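Local atomic coordinates of pectate lyase II (Xanthomonas campestris pv. campestris, PDB entry 2QY1), a protein that probably cleaves pectate, as a secreted polysaccharide lyase of family 1 that takes part in pectin breakdown. Residues A[114-119]-A[132-137]; A[155-160]-A[194-199]; A[244-247]-A[252-255]. The protein carries 2 engineered substitutions. One frame throughout, in Å; residues are numbered along the deposited sequence. Where two conformers were deposited one is given.

Interaction 1 (A[114-119]-A[132-137])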
loop_
_atom_site.group_PDB
_atom_site.type_symbol
_atom_site.label_atom_id
_atom_site.label_comp_id
_atom_site.label_asym_id
_atom_site.label_seq_id
_atom_site.Cartn_x
_atom_site.Cartn_y
_atom_site.Cartn_z
ATOM N N ASP A 114 -8.145 -1.566 8.703
ATOM C CA ASP A 114 -6.941 -1.250 7.934
ATOM C C ASP A 114 -5.986 -2.437 7.938
ATOM O O ASP A 114 -5.711 -3.018 8.988
ATOM C CB ASP A 114 -6.246 0.005 8.477
ATOM C CG ASP A 114 -5.583 0.834 7.380
ATOM O OD1 ASP A 114 -5.706 2.078 7.427
ATOM O OD2 ASP A 114 -4.943 0.253 6.476
ATOM N N SER A 115 -5.500 -2.792 6.754
ATOM C CA SER A 115 -4.628 -3.952 6.573
ATOM C C SER A 115 -3.192 -3.636 6.978
ATOM O O SER A 115 -2.643 -4.263 7.881
ATOM C CB SER A 115 -4.693 -4.469 5.133
ATOM O OG SER A 115 -5.980 -4.979 4.832
ATOM N N ILE A 116 -2.588 -2.670 6.297
ATOM C CA ILE A 116 -1.254 -2.195 6.648
ATOM C C ILE A 116 -1.312 -0.672 6.680
ATOM O O ILE A 116 -1.544 -0.030 5.653
ATOM C CB ILE A 116 -0.175 -2.707 5.657
ATOM C CG1 ILE A 116 -0.093 -4.241 5.699
ATOM C CG2 ILE A 116 1.189 -2.071 5.956
ATOM C CD1 ILE A 116 0.701 -4.872 4.552
ATOM N N SER A 117 -1.128 -0.106 7.868
ATOM C CA SER A 117 -1.270 1.331 8.056
ATOM C C SER A 117 -0.037 1.938 8.699
ATOM O O SER A 117 0.425 1.471 9.741
ATOM C CB SER A 117 -2.506 1.640 8.906
ATOM O OG SER A 117 -2.587 3.024 9.201
ATOM N N LEU A 118 0.481 2.988 8.069
ATOM C CA LEU A 118 1.616 3.736 8.583
ATOM C C LEU A 118 1.140 5.144 8.909
ATOM O O LEU A 118 0.532 5.803 8.069
ATOM C CB LEU A 118 2.734 3.786 7.534
ATOM C CG LEU A 118 3.064 2.503 6.759
ATOM C CD1 LEU A 118 4.112 2.777 5.676
ATOM C CD2 LEU A 118 3.527 1.382 7.689
ATOM N N GLU A 119 1.400 5.610 10.126
ATOM C CA GLU A 119 0.867 6.912 10.532
ATOM C C GLU A 119 1.759 7.739 11.444
ATOM O O GLU A 119 2.212 7.277 12.495
ATOM C CB GLU A 119 -0.539 6.774 11.140
ATOM C CG GLU A 119 -0.808 5.446 11.831
ATOM C CD GLU A 119 -2.281 5.220 12.101
ATOM O OE1 GLU A 119 -2.919 6.110 12.699
ATOM O OE2 GLU A 119 -2.795 4.145 11.717
ATOM N N ASP A 132 6.616 -5.290 1.651
ATOM C CA ASP A 132 7.096 -6.107 0.529
ATOM C C ASP A 132 6.492 -7.513 0.480
ATOM O O ASP A 132 6.381 -8.183 1.502
ATOM C CB ASP A 132 8.628 -6.191 0.590
ATOM C CG ASP A 132 9.225 -6.997 -0.552
ATOM O OD1 ASP A 132 9.319 -6.469 -1.684
ATOM O OD2 ASP A 132 9.626 -8.154 -0.308
ATOM N N HIS A 133 6.108 -7.958 -0.719
ATOM C CA HIS A 133 5.631 -9.335 -0.926
ATOM C C HIS A 133 4.509 -9.763 0.028
ATOM O O HIS A 133 4.522 -10.871 0.571
ATOM C CB HIS A 133 6.799 -10.330 -0.863
ATOM C CG HIS A 133 7.582 -10.417 -2.133
ATOM N ND1 HIS A 133 8.761 -9.731 -2.331
ATOM C CD2 HIS A 133 7.349 -11.104 -3.277
ATOM C CE1 HIS A 133 9.225 -9.997 -3.539
ATOM N NE2 HIS A 133 8.386 -10.827 -4.135
ATOM N N ASN A 134 3.545 -8.875 0.228
ATOM C CA ASN A 134 2.347 -9.198 0.986
ATOM C C ASN A 134 1.174 -9.383 0.034
ATOM O O ASN A 134 1.161 -8.821 -1.068
ATOM C CB ASN A 134 2.040 -8.102 2.016
ATOM C CG ASN A 134 3.209 -7.831 2.953
ATOM O OD1 ASN A 134 3.534 -8.651 3.808
ATOM N ND2 ASN A 134 3.848 -6.674 2.789
ATOM N N THR A 135 0.201 -10.188 0.452
ATOM C CA THR A 135 -1.050 -10.349 -0.291
ATOM C C THR A 135 -2.186 -9.817 0.575
ATOM O O THR A 135 -2.362 -10.249 1.713
ATOM C CB THR A 135 -1.289 -11.819 -0.691
ATOM O OG1 THR A 135 -0.237 -12.244 -1.563
ATOM C CG2 THR A 135 -2.628 -11.996 -1.415
ATOM N N VAL A 136 -2.939 -8.861 0.036
ATOM C CA VAL A 136 -4.006 -8.195 0.784
ATOM C C VAL A 136 -5.312 -8.301 -0.001
ATOM O O VAL A 136 -5.372 -7.899 -1.164
ATOM C CB VAL A 136 -3.651 -6.707 1.055
ATOM C CG1 VAL A 136 -4.797 -5.982 1.769
ATOM C CG2 VAL A 136 -2.356 -6.596 1.870
ATOM N N PHE A 137 -6.352 -8.850 0.626
ATOM C CA PHE A 137 -7.644 -9.021 -0.049
ATOM C C PHE A 137 -8.850 -8.867 0.877
ATOM O O PHE A 137 -8.752 -9.059 2.087
ATOM C CB PHE A 137 -7.704 -10.365 -0.788
ATOM C CG PHE A 137 -7.799 -11.564 0.118
ATOM C CD1 PHE A 137 -6.647 -12.162 0.627
ATOM C CD2 PHE A 137 -9.042 -12.101 0.455
ATOM C CE1 PHE A 137 -6.733 -13.272 1.462
ATOM C CE2 PHE A 137 -9.138 -13.207 1.294
ATOM C CZ PHE A 137 -7.980 -13.794 1.796
HETATM O O HOH W 1 -7.234 -7.331 4.287
#

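Interaction 2 (A[155-160]-A[194-199])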
loop_
_atom_site.group_PDB
_atom_site.type_symbol
_atom_site.label_atom_id
_atom_site.label_comp_id
_atom_site.label_asym_id
_atom_site.label_seq_id
_atom_site.Cartn_x
_atom_site.Cartn_y
_atom_site.Cartn_z
ATOM N N ILE A 155 -2.977 -0.665 1.847
ATOM C CA ILE A 155 -1.629 -0.270 2.232
ATOM C C ILE A 155 -1.597 1.253 2.313
ATOM O O ILE A 155 -1.438 1.940 1.302
ATOM C CB ILE A 155 -0.566 -0.839 1.253
ATOM C CG1 ILE A 155 -0.644 -2.373 1.235
ATOM C CG2 ILE A 155 0.841 -0.370 1.648
ATOM C CD1 ILE A 155 -0.090 -3.022 -0.008
ATOM N N ASP A 156 -1.767 1.764 3.530
ATOM C CA ASP A 156 -1.998 3.192 3.756
ATOM C C ASP A 156 -0.876 3.877 4.518
ATOM O O ASP A 156 -0.214 3.261 5.355
ATOM C CB ASP A 156 -3.299 3.398 4.539
ATOM C CG ASP A 156 -4.533 3.006 3.753
ATOM O OD1 ASP A 156 -4.439 2.778 2.529
ATOM O OD2 ASP A 156 -5.610 2.942 4.371
ATOM N N MET A 157 -0.680 5.162 4.223
ATOM C CA MET A 157 0.158 6.026 5.048
ATOM C C MET A 157 -0.394 7.456 5.095
ATOM O O MET A 157 -1.041 7.919 4.153
ATOM C CB MET A 157 1.634 5.984 4.614
ATOM C CG MET A 157 1.944 6.540 3.231
ATOM S SD MET A 157 3.550 5.970 2.614
ATOM C CE MET A 157 3.143 4.330 2.040
ATOM N N LYS A 158 -0.149 8.138 6.209
ATOM C CA LYS A 158 -0.674 9.484 6.414
ATOM C C LYS A 158 0.166 10.275 7.412
ATOM O O LYS A 158 0.978 9.707 8.144
ATOM C CB LYS A 158 -2.132 9.424 6.890
ATOM C CG LYS A 158 -2.326 8.729 8.232
ATOM C CD LYS A 158 -3.778 8.779 8.674
ATOM C CE LYS A 158 -4.035 7.810 9.817
ATOM N NZ LYS A 158 -5.493 7.563 10.002
ATOM N N LYS A 159 -0.045 11.589 7.423
ATOM C CA LYS A 159 0.538 12.486 8.424
ATOM C C LYS A 159 2.073 12.510 8.431
ATOM O O LYS A 159 2.702 12.627 9.483
ATOM C CB LYS A 159 -0.044 12.202 9.821
ATOM C CG LYS A 159 -1.550 12.480 9.933
ATOM C CD LYS A 159 -2.086 12.218 11.340
ATOM C CE LYS A 159 -2.413 10.743 11.546
ATOM N NZ LYS A 159 -2.550 10.376 12.993
ATOM N N GLY A 160 2.665 12.400 7.247
ATOM C CA GLY A 160 4.091 12.657 7.078
ATOM C C GLY A 160 5.033 11.474 7.151
ATOM O O GLY A 160 6.237 11.658 7.339
ATOM N N THR A 194 7.628 8.153 -1.502
ATOM C CA THR A 194 7.171 6.770 -1.609
ATOM C C THR A 194 7.458 6.166 -2.977
ATOM O O THR A 194 7.165 6.770 -4.013
ATOM C CB THR A 194 5.653 6.661 -1.332
ATOM O OG1 THR A 194 5.292 7.547 -0.265
ATOM C CG2 THR A 194 5.264 5.232 -0.962
ATOM N N THR A 195 8.024 4.964 -2.972
ATOM C CA THR A 195 8.189 4.199 -4.196
ATOM C C THR A 195 7.222 3.017 -4.189
ATOM O O THR A 195 7.279 2.172 -3.298
ATOM C CB THR A 195 9.638 3.698 -4.366
ATOM O OG1 THR A 195 10.548 4.797 -4.217
ATOM C CG2 THR A 195 9.828 3.063 -5.739
ATOM N N TYR A 196 6.325 2.986 -5.171
ATOM C CA TYR A 196 5.449 1.841 -5.405
ATOM C C TYR A 196 5.948 1.108 -6.642
ATOM O O TYR A 196 5.871 1.650 -7.745
ATOM C CB TYR A 196 4.011 2.295 -5.671
ATOM C CG TYR A 196 3.324 3.051 -4.552
ATOM C CD1 TYR A 196 3.439 4.437 -4.446
ATOM C CD2 TYR A 196 2.525 2.382 -3.626
ATOM C CE1 TYR A 196 2.791 5.133 -3.431
ATOM C CE2 TYR A 196 1.873 3.069 -2.607
ATOM C CZ TYR A 196 2.012 4.440 -2.514
ATOM O OH TYR A 196 1.368 5.123 -1.510
ATOM N N HIS A 197 6.459 -0.112 -6.486
ATOM C CA HIS A 197 6.901 -0.860 -7.668
ATOM C C HIS A 197 6.644 -2.361 -7.635
ATOM O O HIS A 197 6.632 -2.979 -6.569
ATOM C CB HIS A 197 8.363 -0.552 -8.022
ATOM C CG HIS A 197 9.367 -1.175 -7.103
ATOM N ND1 HIS A 197 9.952 -2.396 -7.362
ATOM C CD2 HIS A 197 9.907 -0.736 -5.942
ATOM C CE1 HIS A 197 10.800 -2.690 -6.392
ATOM N NE2 HIS A 197 10.793 -1.698 -5.519
ATOM N N HIS A 198 6.424 -2.920 -8.826
ATOM C CA HIS A 198 6.171 -4.354 -9.026
ATOM C C HIS A 198 4.986 -4.897 -8.221
ATOM O O HIS A 198 4.932 -6.090 -7.907
ATOM C CB HIS A 198 7.440 -5.175 -8.770
ATOM C CG HIS A 198 8.483 -5.025 -9.834
ATOM N ND1 HIS A 198 9.521 -4.123 -9.737
ATOM C CD2 HIS A 198 8.652 -5.666 -11.015
ATOM C CE1 HIS A 198 10.283 -4.215 -10.813
ATOM N NE2 HIS A 198 9.777 -5.142 -11.605
ATOM N N ASN A 199 4.037 -4.020 -7.897
ATOM C CA ASN A 199 2.806 -4.438 -7.237
ATOM C C ASN A 199 1.783 -4.952 -8.249
ATOM O O ASN A 199 1.779 -4.537 -9.413
ATOM C CB ASN A 199 2.194 -3.291 -6.420
ATOM C CG ASN A 199 3.140 -2.745 -5.368
ATOM O OD1 ASN A 199 3.635 -1.624 -5.478
ATOM N ND2 ASN A 199 3.399 -3.536 -4.346
HETATM O O HOH W 2 -0.120 4.107 0.463
#

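Interaction 3 (A[244-247]-A[252-255])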
loop_
_atom_site.group_PDB
_atom_site.type_symbol
_atom_site.label_atom_id
_atom_site.label_comp_id
_atom_site.label_asym_id
_atom_site.label_seq_id
_atom_site.Cartn_x
_atom_site.Cartn_y
_atom_site.Cartn_z
ATOM N N ASN A 244 4.725 1.159 -16.197
ATOM C CA ASN A 244 3.652 0.337 -15.653
ATOM C C ASN A 244 2.927 -0.388 -16.788
ATOM O O ASN A 244 3.132 -0.081 -17.965
ATOM C CB ASN A 244 2.667 1.189 -14.837
ATOM C CG ASN A 244 3.341 1.960 -13.712
ATOM O OD1 ASN A 244 3.650 3.143 -13.854
ATOM N ND2 ASN A 244 3.575 1.293 -12.594
ATOM N N TYR A 245 2.091 -1.354 -16.426
ATOM C CA TYR A 245 1.271 -2.090 -17.383
ATOM C C TYR A 245 -0.191 -1.869 -17.005
ATOM O O TYR A 245 -0.648 -2.362 -15.971
ATOM C CB TYR A 245 1.626 -3.581 -17.332
ATOM C CG TYR A 245 1.122 -4.427 -18.487
ATOM C CD1 TYR A 245 2.011 -4.949 -19.426
ATOM C CD2 TYR A 245 -0.235 -4.732 -18.625
ATOM C CE1 TYR A 245 1.564 -5.741 -20.479
ATOM C CE2 TYR A 245 -0.693 -5.521 -19.677
ATOM C CZ TYR A 245 0.213 -6.021 -20.599
ATOM O OH TYR A 245 -0.230 -6.799 -21.641
ATOM N N PHE A 246 -0.910 -1.112 -17.836
ATOM C CA PHE A 246 -2.318 -0.794 -17.595
ATOM C C PHE A 246 -3.227 -1.554 -18.560
ATOM O O PHE A 246 -2.988 -1.555 -19.770
ATOM C CB PHE A 246 -2.581 0.706 -17.780
ATOM C CG PHE A 246 -1.839 1.597 -16.820
ATOM C CD1 PHE A 246 -0.653 2.213 -17.203
ATOM C CD2 PHE A 246 -2.345 1.849 -15.544
ATOM C CE1 PHE A 246 0.030 3.053 -16.329
ATOM C CE2 PHE A 246 -1.668 2.687 -14.662
ATOM C CZ PHE A 246 -0.475 3.288 -15.055
ATOM N N GLU A 247 -4.267 -2.191 -18.024
ATOM C CA GLU A 247 -5.349 -2.752 -18.848
ATOM C C GLU A 247 -6.634 -2.887 -18.036
ATOM O O GLU A 247 -6.583 -3.014 -16.809
ATOM C CB GLU A 247 -4.956 -4.094 -19.483
ATOM C CG GLU A 247 -4.635 -5.216 -18.497
ATOM C CD GLU A 247 -4.318 -6.531 -19.185
ATOM O OE1 GLU A 247 -4.475 -6.618 -20.422
ATOM O OE2 GLU A 247 -3.911 -7.483 -18.490
ATOM N N PRO A 252 -7.056 5.580 -15.290
ATOM C CA PRO A 252 -5.795 5.021 -14.793
ATOM C C PRO A 252 -4.863 6.055 -14.168
ATOM O O PRO A 252 -4.198 5.765 -13.170
ATOM C CB PRO A 252 -5.158 4.399 -16.042
ATOM C CG PRO A 252 -5.829 5.057 -17.195
ATOM C CD PRO A 252 -7.221 5.346 -16.738
ATOM N N VAL A 253 -4.817 7.246 -14.757
ATOM C CA VAL A 253 -4.038 8.353 -14.216
ATOM C C VAL A 253 -4.935 9.583 -14.192
ATOM O O VAL A 253 -5.379 10.063 -15.240
ATOM C CB VAL A 253 -2.751 8.621 -15.039
ATOM C CG1 VAL A 253 -2.010 9.834 -14.502
ATOM C CG2 VAL A 253 -1.837 7.400 -15.028
ATOM N N THR A 254 -5.214 10.078 -12.992
ATOM C CA THR A 254 -6.159 11.178 -12.822
ATOM C C THR A 254 -5.812 12.050 -11.617
ATOM O O THR A 254 -4.974 11.683 -10.792
ATOM C CB THR A 254 -7.624 10.656 -12.701
ATOM O OG1 THR A 254 -8.535 11.762 -12.635
ATOM C CG2 THR A 254 -7.806 9.769 -11.461
ATOM N N SER A 255 -6.444 13.218 -11.554
ATOM C CA SER A 255 -6.454 14.047 -10.357
ATOM C C SER A 255 -7.880 14.531 -10.132
ATOM O O SER A 255 -8.417 15.269 -10.955
ATOM C CB SER A 255 -5.516 15.239 -10.506
ATOM O OG SER A 255 -5.548 16.028 -9.331
#

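Interaction 1 (A[114-119]-A[132-137])
The flat amide of Asn134 takes the end of Ile116 over one of its faces: methyl CD1 of Ile116 hovers above the amide plane, 4.0 Å from ND2 of Asn134. The amide is gripped elsewhere. Its ND2 gives a hydrogen bond to the carbonyl of Ile99 and its OD1 accepts from the backbone N of Met102, which fixes the rotation of the group. The neighbouring imidazole, His133, points out of the coil and is bound at its edge. Its ND1 meets OD2 of Asp132 at 2.7 Å, in the ring plane and nearly straight (167°), but 43° out of the plane of the carboxylate; the ring lies almost parallel to that of Tyr168.

With CG1 beside the backbone N and chi2 extended at 167°, Ile116 also points CD1 at CG2 of Val136, a looser apolar pair at 4.4 Å. The other methyl of Val136, CG1, presses against Ser115, 3.4 Å from its OG. That hydroxyl is bonded to Tyr174 OH and also, at 2.7 Å, to a water, which in turn donates a hydrogen bond to the carbonyl O of Phe137 at 3.2 Å. The water thus bridges the two segments alongside the Val136–Ser115 contact.

Everything that touches here is buried. The strand 116-119 faces, across the interior, the bend and following strand of its own chain two faces on. An inward asparagine held by backbone groups at a tight bend, here with Asn169 bonding to its N, is characteristic of the right-handed parallel beta-helix of pectate lyases.

Interaction 2 (A[155-160]-A[194-199])
Van der Waals contact comes first, and Met157 carries it. Its thioether meets Thr194 tip to tip: SD of Met157 lies 3.7 Å from OG1 of Thr194, and CE of Met157 is 3.8 Å from CG2 of the same threonine. Two torsions bring this about: chi1 of 65° wedges CG between the backbone N and carbonyl carbon, and a bend at chi3 (80°) turns the methyl across the end of Thr194. From there CE also reaches OH of Tyr196, at 4.0 Å, the two side chains approaching from opposite directions. Leu118 touches the methionine as well.

The polar ends are satisfied separately. Tyr196 OH donates to a water 2.7 Å away, lying in the plane of the ring, and this water donates at the same length to the carbonyl O of Ile155, so a single molecule joins the segments. Asn180 ND2 bonds to both Tyr196 OH and Thr194 OG1, tying the two hydroxyls to a third residue.

At the bend that ends this strand, ND1 of His197 and ND1 of His198 share an almost straight hydrogen bond (176°), each in the other's ring plane. The one ring contact here is the stack of His198 on Tyr168.

Such a filling of methionine, threonine and tyrosine between strands on different faces and more than one turn apart, with Val164 of the turn between them also touching Met157, belongs to the interior of the parallel beta-helix.

Interaction 3 (A[244-247]-A[252-255])
Phe246 and Pro252 meet where the chain passes from one face of the parallel beta-helix to the next, at the turn that leads from strand residues 245-247 into 253-255. Their side chains slant across one another. CB of Pro252 approaches the phenyl ring at an oblique angle, 3.8 Å from CD2 of Phe246. The neighbouring ring atom, CE2 of Phe246, is a little further from CB of Pro252, at 4.1 Å. The ring is put there by chi1 of -63°, which sets CG of Phe246 beside its own backbone N and aims the ring into the interior, toward the proline.

Val253 meets the same ring beyond the proline, again neither flat over it nor edge-on. The contact is therefore wholly apolar: one aromatic side chain leans on the residue that ends the turn and on the first residue of the new strand.

Other rings fix the phenyl group from elsewhere, Phe223 of the preceding coil by stacking and Trp292 with its plane tilted by about 45°. Trp292 also touches Val253. Outward from the coil, Glu247 forms a salt bridge with Lys315 of the helix 314-321. At the far end of the phenyl ring, CZ of Phe246 stands 4.3 Å from CG2 of Val253.

How the interactions relate
The three contacts follow one another along the beta-helix, all in its interior. Interactions 1 and 2, with centres 10 Å apart, are joined directly: strands 116-119 and 155-158 are parallel neighbours, with Ile116 O 2.8 Å from Asp156 N and Leu118 N 2.8 Å from Asp156 O, both probable hydrogen bonds. Leu118 O also packs on Met157 CB. Interaction 3 lies nearer one end, its centre 16 Å from that of interaction 2 and 21 Å from that of interaction 1; nearest atoms are about 5 Å and 15 Å away. Asn134, Asn199 and Asn244 occupy corresponding bends, with Asn169 and Asn221 in the coils between.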